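PDB 5A95: putative retaining b-glycosidase from Saccharophagus degradans, which hydrolyses mixed-linkage beta-1,3-1,4-glucans as a family 5 glycoside hydrolase, probably with retention of the anomeric configuration. Local coordinates for residues Q48-V53 and D220-P225; K64-R69 and G98-R103; S237-A242 and G279-T284. The protein carries 1 engineered substitution. All coordinates share one frame; numbering follows the deposited sequence.

Contact 1 (Q48-V53 and D220-P225); sequences QSFISV and DKTVIP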
loop_
_atom_site.group_PDB
_atom_site.type_symbol
_atom_site.label_atom_id
_atom_site.label_comp_id
_atom_site.label_asym_id
_atom_site.label_seq_id
_atom_site.Cartn_x
_atom_site.Cartn_y
_atom_site.Cartn_z
ATOM N N GLN A 48 9.164 28.929 -26.823
ATOM C CA GLN A 48 10.209 27.971 -26.528
ATOM C C GLN A 48 9.785 26.695 -27.208
ATOM O O GLN A 48 8.650 26.233 -27.032
ATOM C CB GLN A 48 10.352 27.742 -25.003
ATOM C CG GLN A 48 11.496 26.838 -24.621
ATOM C CD GLN A 48 11.789 26.837 -23.129
ATOM O OE1 GLN A 48 11.013 27.348 -22.310
ATOM N NE2 GLN A 48 12.934 26.261 -22.763
ATOM N N SER A 49 10.696 26.113 -27.984
ATOM C CA SER A 49 10.358 24.928 -28.739
ATOM C C SER A 49 10.116 23.737 -27.814
ATOM O O SER A 49 10.852 23.519 -26.853
ATOM C CB SER A 49 11.479 24.552 -29.701
ATOM O OG SER A 49 11.161 23.371 -30.404
ATOM N N PHE A 50 9.104 22.952 -28.115
ATOM C CA PHE A 50 9.032 21.608 -27.572
ATOM C C PHE A 50 10.207 20.796 -28.083
ATOM O O PHE A 50 10.625 20.913 -29.240
ATOM C CB PHE A 50 7.739 20.871 -27.998
ATOM C CG PHE A 50 6.515 21.317 -27.261
ATOM C CD1 PHE A 50 6.211 20.787 -26.017
ATOM C CD2 PHE A 50 5.681 22.302 -27.786
ATOM C CE1 PHE A 50 5.094 21.200 -25.336
ATOM C CE2 PHE A 50 4.553 22.709 -27.097
ATOM C CZ PHE A 50 4.265 22.166 -25.864
ATOM N N ILE A 51 10.699 19.911 -27.227
ATOM C CA ILE A 51 11.668 18.901 -27.608
ATOM C C ILE A 51 10.912 17.589 -27.701
ATOM O O ILE A 51 10.109 17.274 -26.812
ATOM C CB ILE A 51 12.816 18.781 -26.586
ATOM C CG1 ILE A 51 13.495 20.142 -26.356
ATOM C CG2 ILE A 51 13.832 17.715 -27.023
ATOM C CD1 ILE A 51 14.053 20.801 -27.608
ATOM N N SER A 52 11.162 16.825 -28.738
ATOM C CA SER A 52 10.494 15.547 -28.992
ATOM C C SER A 52 11.541 14.481 -29.329
ATOM O O SER A 52 12.717 14.786 -29.505
ATOM C CB SER A 52 9.467 15.676 -30.127
ATOM O OG SER A 52 10.043 16.218 -31.280
ATOM N N VAL A 53 11.092 13.229 -29.402
ATOM C CA VAL A 53 11.922 12.112 -29.770
ATOM C C VAL A 53 11.630 11.725 -31.203
ATOM O O VAL A 53 10.483 11.544 -31.566
ATOM C CB VAL A 53 11.668 10.940 -28.809
ATOM C CG1 VAL A 53 12.291 9.643 -29.320
ATOM C CG2 VAL A 53 12.179 11.270 -27.413
ATOM N N ASP A 220 -0.682 13.758 -21.209
ATOM C CA ASP A 220 0.125 14.621 -22.079
ATOM C C ASP A 220 1.068 13.747 -22.895
ATOM O O ASP A 220 2.082 13.270 -22.407
ATOM C CB ASP A 220 0.901 15.614 -21.235
ATOM C CG ASP A 220 1.635 16.666 -22.053
ATOM O OD1 ASP A 220 1.706 16.553 -23.296
ATOM O OD2 ASP A 220 2.178 17.598 -21.439
ATOM N N LYS A 221 0.736 13.550 -24.164
ATOM C CA LYS A 221 1.517 12.733 -25.062
ATOM C C LYS A 221 2.807 13.419 -25.523
ATOM O O LYS A 221 3.645 12.749 -26.127
ATOM C CB LYS A 221 0.655 12.329 -26.268
ATOM C CG LYS A 221 0.404 10.846 -26.412
ATOM C CD LYS A 221 1.665 10.235 -26.915
ATOM C CE LYS A 221 1.663 8.737 -27.189
ATOM N NZ LYS A 221 3.046 8.504 -27.759
ATOM N N THR A 222 2.969 14.715 -25.242
ATOM C CA THR A 222 4.154 15.437 -25.732
ATOM C C THR A 222 5.400 15.259 -24.889
ATOM O O THR A 222 6.506 15.563 -25.312
ATOM C CB THR A 222 3.930 16.952 -25.836
ATOM O OG1 THR A 222 3.879 17.559 -24.529
ATOM C CG2 THR A 222 2.676 17.298 -26.650
ATOM N N VAL A 223 5.248 14.745 -23.674
ATOM C CA VAL A 223 6.386 14.654 -22.768
ATOM C C VAL A 223 7.298 13.487 -23.158
ATOM O O VAL A 223 6.859 12.536 -23.847
ATOM C CB VAL A 223 5.946 14.547 -21.305
ATOM C CG1 VAL A 223 5.070 15.713 -20.899
ATOM C CG2 VAL A 223 5.260 13.232 -21.059
ATOM N N ILE A 224 8.546 13.535 -22.682
ATOM C CA ILE A 224 9.495 12.459 -22.901
ATOM C C ILE A 224 9.732 11.692 -21.596
ATOM O O ILE A 224 10.409 12.168 -20.692
ATOM C CB ILE A 224 10.844 13.000 -23.421
ATOM C CG1 ILE A 224 10.660 13.780 -24.734
ATOM C CG2 ILE A 224 11.834 11.860 -23.587
ATOM C CD1 ILE A 224 11.874 14.630 -25.084
ATOM N N PRO A 225 9.192 10.470 -21.483
ATOM C CA PRO A 225 9.532 9.622 -20.334
ATOM C C PRO A 225 10.967 9.150 -20.470
ATOM O O PRO A 225 11.416 8.772 -21.566
ATOM C CB PRO A 225 8.541 8.429 -20.455
ATOM C CG PRO A 225 7.463 8.905 -21.408
ATOM C CD PRO A 225 8.236 9.788 -22.374
HETATM O O HOH W 1 7.347 17.108 -27.337
#
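This is a small apolar contact, backed by one bridging water, between the N-terminal segment 48-53 and the turn that leads into strand 224-227. I224 does most of the touching: its CG2 meets CG2 of V53 at 3.9 Å, while its CD1, at the end of the other branch, lies 3.6 Å from I51 O. The I51 branch that faces this methyl is CG2, 4.1 Å from I224 CD1. I224 can span both residues because CG1 lies beside its backbone N (chi1 -58°) and the chain then runs out extended (chi2 165°). In the fold, V53 belongs to the hairpin of strands 52-54 and 57-59, which leads into the (beta/alpha)8 barrel of this family, and F58 of the second hairpin strand packs on the same I224, I51 and V53. Polar contact is indirect. Water 1 donates to I51 O at 2.8 Å and to T222 O at 2.7 Å, bridging two backbones that share no direct hydrogen bond here. Beside it the F50 ring approaches T222 obliquely, CE1 lying 3.9 Å from OG1. That hydroxyl is held by its bond to D220 OD1 (2.7 Å), and T222 N donates to the same oxygen from the same face of the carboxylate, completing an Asx turn. The nearest side-chain atom of T222 is about 4 Å from a bound magnesium ion whose site includes V178 and V181.

Contact 2 (K64-R69 and G98-R103); sequences KTFTFR and GVNTIR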
loop_
_atom_site.group_PDB
_atom_site.type_symbol
_atom_site.label_atom_id
_atom_site.label_comp_id
_atom_site.label_asym_id
_atom_site.label_seq_id
_atom_site.Cartn_x
_atom_site.Cartn_y
_atom_site.Cartn_z
ATOM N N LYS A 64 15.753 20.039 -35.915
ATOM C CA LYS A 64 17.175 20.044 -35.616
ATOM C C LYS A 64 17.447 19.159 -34.409
ATOM O O LYS A 64 16.752 19.222 -33.403
ATOM C CB LYS A 64 17.687 21.460 -35.342
ATOM C CG LYS A 64 19.184 21.561 -35.115
ATOM C CD LYS A 64 19.604 22.984 -34.778
ATOM C CE LYS A 64 21.106 23.049 -34.571
ATOM N NZ LYS A 64 21.603 24.449 -34.474
ATOM N N THR A 65 18.484 18.341 -34.498
ATOM C CA THR A 65 18.911 17.527 -33.389
ATOM C C THR A 65 19.257 18.389 -32.190
ATOM O O THR A 65 19.957 19.407 -32.310
ATOM C CB THR A 65 20.096 16.644 -33.794
ATOM O OG1 THR A 65 19.667 15.770 -34.850
ATOM C CG2 THR A 65 20.609 15.837 -32.596
ATOM N N PHE A 66 18.727 17.987 -31.035
ATOM C CA PHE A 66 18.894 18.694 -29.789
ATOM C C PHE A 66 19.627 17.783 -28.815
ATOM O O PHE A 66 19.372 16.591 -28.763
ATOM C CB PHE A 66 17.521 19.074 -29.223
ATOM C CG PHE A 66 17.590 19.848 -27.954
ATOM C CD1 PHE A 66 17.746 21.237 -27.953
ATOM C CD2 PHE A 66 17.526 19.185 -26.737
ATOM C CE1 PHE A 66 17.827 21.924 -26.751
ATOM C CE2 PHE A 66 17.611 19.875 -25.552
ATOM C CZ PHE A 66 17.783 21.232 -25.554
ATOM N N THR A 67 20.517 18.357 -28.024
ATOM C CA THR A 67 21.223 17.623 -26.962
ATOM C C THR A 67 21.000 18.331 -25.646
ATOM O O THR A 67 21.302 19.505 -25.527
ATOM C CB THR A 67 22.749 17.571 -27.290
ATOM O OG1 THR A 67 22.919 17.048 -28.627
ATOM C CG2 THR A 67 23.488 16.715 -26.323
ATOM N N PHE A 68 20.450 17.631 -24.653
ATOM C CA PHE A 68 20.380 18.205 -23.298
ATOM C C PHE A 68 21.813 18.212 -22.734
ATOM O O PHE A 68 22.502 17.184 -22.765
ATOM C CB PHE A 68 19.473 17.387 -22.363
ATOM C CG PHE A 68 18.029 17.301 -22.787
ATOM C CD1 PHE A 68 17.125 18.267 -22.400
ATOM C CD2 PHE A 68 17.574 16.270 -23.590
ATOM C CE1 PHE A 68 15.812 18.220 -22.783
ATOM C CE2 PHE A 68 16.238 16.199 -23.952
ATOM C CZ PHE A 68 15.365 17.183 -23.579
ATOM N N ARG A 69 22.250 19.367 -22.251
ATOM C CA ARG A 69 23.575 19.554 -21.688
ATOM C C ARG A 69 23.391 20.470 -20.496
ATOM O O ARG A 69 23.045 21.649 -20.628
ATOM C CB ARG A 69 24.547 20.225 -22.684
ATOM C CG ARG A 69 24.824 19.451 -23.967
ATOM C CD ARG A 69 25.816 20.196 -24.881
ATOM N NE ARG A 69 25.305 21.536 -25.178
ATOM C CZ ARG A 69 24.587 21.883 -26.233
ATOM N NH1 ARG A 69 24.300 21.001 -27.192
ATOM N NH2 ARG A 69 24.146 23.129 -26.317
ATOM N N GLY A 98 26.936 27.588 -19.557
ATOM C CA GLY A 98 26.665 26.996 -20.857
ATOM C C GLY A 98 25.533 26.004 -20.867
ATOM O O GLY A 98 25.356 25.302 -21.836
ATOM N N VAL A 99 24.759 25.926 -19.788
ATOM C CA VAL A 99 23.742 24.885 -19.737
ATOM C C VAL A 99 22.527 25.212 -20.590
ATOM O O VAL A 99 22.160 26.377 -20.731
ATOM C CB VAL A 99 23.231 24.577 -18.316
ATOM C CG1 VAL A 99 24.374 24.412 -17.316
ATOM C CG2 VAL A 99 22.197 25.576 -17.825
ATOM N N ASN A 100 21.873 24.175 -21.124
ATOM C CA ASN A 100 20.558 24.333 -21.691
ATOM C C ASN A 100 19.505 23.552 -20.897
ATOM O O ASN A 100 18.336 23.564 -21.271
ATOM C CB ASN A 100 20.517 23.989 -23.179
ATOM C CG ASN A 100 20.788 22.517 -23.469
ATOM O OD1 ASN A 100 20.629 21.669 -22.628
ATOM N ND2 ASN A 100 21.166 22.215 -24.692
ATOM N N THR A 101 19.915 22.893 -19.799
ATOM C CA THR A 101 19.060 21.987 -19.027
ATOM C C THR A 101 19.435 22.000 -17.564
ATOM O O THR A 101 20.616 22.000 -17.219
ATOM C CB THR A 101 19.229 20.532 -19.553
ATOM O OG1 THR A 101 18.875 20.471 -20.929
ATOM C CG2 THR A 101 18.332 19.562 -18.806
ATOM N N ILE A 102 18.423 21.978 -16.703
ATOM C CA ILE A 102 18.601 21.702 -15.295
ATOM C C ILE A 102 17.735 20.505 -14.916
ATOM O O ILE A 102 16.555 20.445 -15.295
ATOM C CB ILE A 102 18.214 22.914 -14.437
ATOM C CG1 ILE A 102 19.216 24.039 -14.693
ATOM C CG2 ILE A 102 18.208 22.563 -12.948
ATOM C CD1 ILE A 102 18.888 25.360 -14.036
ATOM N N ARG A 103 18.330 19.558 -14.189
ATOM C CA ARG A 103 17.610 18.408 -13.624
ATOM C C ARG A 103 17.285 18.699 -12.162
ATOM O O ARG A 103 18.173 19.086 -11.385
ATOM C CB ARG A 103 18.436 17.145 -13.738
ATOM C CG ARG A 103 17.808 15.885 -13.152
ATOM C CD ARG A 103 18.634 14.692 -13.560
ATOM N NE ARG A 103 18.193 13.369 -13.135
ATOM C CZ ARG A 103 18.702 12.642 -12.142
ATOM N NH1 ARG A 103 19.519 13.177 -11.242
ATOM N NH2 ARG A 103 18.378 11.352 -12.033
HETATM O O HOH W 2 26.294 23.383 -23.482
HETATM O O HOH W 3 23.714 25.138 -24.350
#
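The first beta-alpha-beta crossover of the barrel, in which strand 65-72 is followed by helices and then by the parallel neighbour 101-106, closes here through the side chain of N100. The asparagine works as an extra peptide group laid against the edge of the earlier segment, T67 to R69. Its ND2 donates to T67 O at 2.8 Å, nearly straight (169° at the hydrogen) and in both the carbonyl and the amide plane. Its OD1 accepts R69 N, also at 2.8 Å, and the main chain completes the grip, N100 N donating to R69 O over 2.8 Å. With chi1 at 66°, CG sits between the backbone N and carbonyl carbon, which folds the amide back beside its own N-H so that both can address R69. T101 OG1 adds a second donor to N100 OD1 (2.7 Å), arriving on the face opposite to R69 N. The same hydroxyl, spent as a donor on that oxygen, lies near the plane of the F68 ring at its edge, 3.2 Å from CD1. On the side from which T101 OG1 comes, F66 CZ approaches N100 ND2 obliquely at 3.6 Å; the R69 guanidinium lies on the opposite side and turns one face to that nitrogen, its plane 46° from the amide. Beyond it, waters 2 and 3 link R69 NE and NH2 to the carbonyl oxygen of G98, the residue of positive phi at which the chain leaves helical geometry after helix 87-96. Both polar ends of the amide are thus engaged: ND2 must face an acceptor and OD1 two donors, so a flipped amide would lose all three bonds, which should fix its orientation.

Contact 3 (S237-A242 and G279-T284); sequences SPIKKA and GFAADT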
loop_
_atom_site.group_PDB
_atom_site.type_symbol
_atom_site.label_atom_id
_atom_site.label_comp_id
_atom_site.label_asym_id
_atom_site.label_seq_id
_atom_site.Cartn_x
_atom_site.Cartn_y
_atom_site.Cartn_z
ATOM N N SER A 237 21.242 -3.056 -20.868
ATOM C CA SER A 237 21.296 -4.191 -21.783
ATOM C C SER A 237 19.993 -4.985 -21.950
ATOM O O SER A 237 19.746 -5.473 -23.041
ATOM C CB SER A 237 22.482 -5.105 -21.479
ATOM O OG SER A 237 22.369 -5.737 -20.234
ATOM N N PRO A 238 19.132 -5.095 -20.905
ATOM C CA PRO A 238 17.879 -5.842 -21.150
ATOM C C PRO A 238 16.980 -5.291 -22.264
ATOM O O PRO A 238 16.109 -6.002 -22.736
ATOM C CB PRO A 238 17.164 -5.790 -19.806
ATOM C CG PRO A 238 18.291 -5.688 -18.807
ATOM C CD PRO A 238 19.261 -4.737 -19.479
ATOM N N ILE A 239 17.150 -4.031 -22.647
ATOM C CA ILE A 239 16.283 -3.433 -23.666
ATOM C C ILE A 239 16.543 -3.960 -25.070
ATOM O O ILE A 239 15.752 -3.686 -25.958
ATOM C CB ILE A 239 16.339 -1.899 -23.669
ATOM C CG1 ILE A 239 17.625 -1.368 -24.315
ATOM C CG2 ILE A 239 16.113 -1.340 -22.264
ATOM C CD1 ILE A 239 17.668 0.135 -24.397
ATOM N N LYS A 240 17.620 -4.701 -25.296
ATOM C CA LYS A 240 17.868 -5.200 -26.654
ATOM C C LYS A 240 16.711 -6.081 -27.090
ATOM O O LYS A 240 16.141 -5.902 -28.191
ATOM C CB LYS A 240 19.194 -5.961 -26.750
ATOM C CG LYS A 240 20.373 -5.032 -26.527
ATOM C CD LYS A 240 21.661 -5.792 -26.601
ATOM C CE LYS A 240 22.854 -4.911 -26.313
ATOM N NZ LYS A 240 24.104 -5.699 -26.228
ATOM N N LYS A 241 16.336 -7.038 -26.250
ATOM C CA LYS A 241 15.214 -7.897 -26.606
ATOM C C LYS A 241 13.927 -7.619 -25.870
ATOM O O LYS A 241 12.869 -8.105 -26.287
ATOM C CB LYS A 241 15.577 -9.364 -26.488
ATOM C CG LYS A 241 16.641 -9.792 -27.496
ATOM C CD LYS A 241 16.203 -9.603 -28.954
ATOM C CE LYS A 241 17.154 -10.291 -29.926
ATOM N NZ LYS A 241 18.171 -9.324 -30.424
ATOM N N ALA A 242 14.000 -6.810 -24.816
ATOM C CA ALA A 242 12.784 -6.457 -24.071
ATOM C C ALA A 242 12.701 -4.968 -23.801
ATOM O O ALA A 242 12.590 -4.516 -22.654
ATOM C CB ALA A 242 12.686 -7.258 -22.789
ATOM N N GLY A 279 25.889 2.386 -23.443
ATOM C CA GLY A 279 26.075 3.245 -24.589
ATOM C C GLY A 279 25.472 2.719 -25.884
ATOM O O GLY A 279 25.056 3.518 -26.716
ATOM N N PHE A 280 25.377 1.407 -26.032
ATOM C CA PHE A 280 24.779 0.813 -27.204
ATOM C C PHE A 280 23.362 1.346 -27.387
ATOM O O PHE A 280 22.854 1.412 -28.513
ATOM C CB PHE A 280 24.733 -0.731 -27.102
ATOM C CG PHE A 280 23.658 -1.188 -26.172
ATOM C CD1 PHE A 280 23.887 -1.251 -24.791
ATOM C CD2 PHE A 280 22.359 -1.400 -26.654
ATOM C CE1 PHE A 280 22.849 -1.520 -23.923
ATOM C CE2 PHE A 280 21.331 -1.629 -25.793
ATOM C CZ PHE A 280 21.567 -1.703 -24.432
ATOM N N ALA A 281 22.695 1.703 -26.295
ATOM C CA ALA A 281 21.294 2.132 -26.394
ATOM C C ALA A 281 21.142 3.341 -27.297
ATOM O O ALA A 281 20.118 3.483 -27.977
ATOM C CB ALA A 281 20.725 2.400 -25.012
ATOM N N ALA A 282 22.155 4.201 -27.314
ATOM C CA ALA A 282 22.107 5.446 -28.082
ATOM C C ALA A 282 22.130 5.220 -29.594
ATOM O O ALA A 282 21.884 6.156 -30.355
ATOM C CB ALA A 282 23.254 6.347 -27.657
ATOM N N ASP A 283 22.415 3.994 -30.027
ATOM C CA ASP A 283 22.334 3.649 -31.447
ATOM C C ASP A 283 20.875 3.581 -31.900
ATOM O O ASP A 283 20.589 3.713 -33.076
ATOM C CB ASP A 283 22.970 2.274 -31.707
ATOM C CG ASP A 283 24.450 2.212 -31.372
ATOM O OD1 ASP A 283 25.092 3.258 -31.292
ATOM O OD2 ASP A 283 24.970 1.078 -31.188
ATOM N N THR A 284 19.949 3.373 -30.963
ATOM C CA THR A 284 18.542 3.117 -31.259
ATOM C C THR A 284 17.565 4.102 -30.635
ATOM O O THR A 284 16.527 4.421 -31.222
ATOM C CB THR A 284 18.179 1.664 -30.875
ATOM O OG1 THR A 284 19.092 0.778 -31.511
ATOM C CG2 THR A 284 16.768 1.322 -31.275
#
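K240 lies across the ring of F280, and its chain can be followed atom by atom. CB is still too far from the ring to touch it. CG makes the first contact, 3.6 Å from F280 CE2. CD arches slightly farther off, because the extended zigzag beyond CG turns alternate carbons toward the ring. CE drops over the middle of the face, 3.6 Å from the ring centroid, as a CH-pi contact. NZ ends 4.6 Å from that centroid and 12° off the ring normal, a cation-pi geometry in which the CE methylene, not the ammonium, makes the closest approach to the ring centre. On the opposite face is A281 CB, offset toward the rim, so the ring is sandwiched between a lysine methylene and a methyl of its own segment. Its outer end is held too: I239 CG1 meets CZ at the edge, 4.0 Å away, and S237 CA approaches CZ obliquely at 3.6 Å. F280 chi1 of 75° places CG between the backbone N and carbonyl carbon and carries the ring out toward 237-242. Next to it, I239 CD1 packs on A281 CB at 3.9 Å. The contact joins two alpha-to-beta connections of the barrel: 237-242 precedes strand 250-252, while the other segment links helix 267-279 to strand 287-289. W202 of helix 202-219 also packs on I239, and V287 of strand 287-289 lies against A281.

How the contacts relate
Contacts 1 and 2 are neighbours, with centres 13 Å apart, and they touch through I51: its CD1 lies 3.7 Å from F66 CG and its CG2 3.8 Å from F68 CZ. Both reach the same barrel sheet. Contact 3 stands apart, its centre 21 Å from contact 1 and 22 Å from contact 2, on loops preceding strands 250-252 and 287-289. Along the chain, contact 2 falls wholly between the two segments of contact 1, and contact 3 follows both. The segment leading into the N-terminal hairpin packs on the start of strand 224-227, and I51 passes that packing on to F66 and F68 of contact 2, while contact 3 joins later connections.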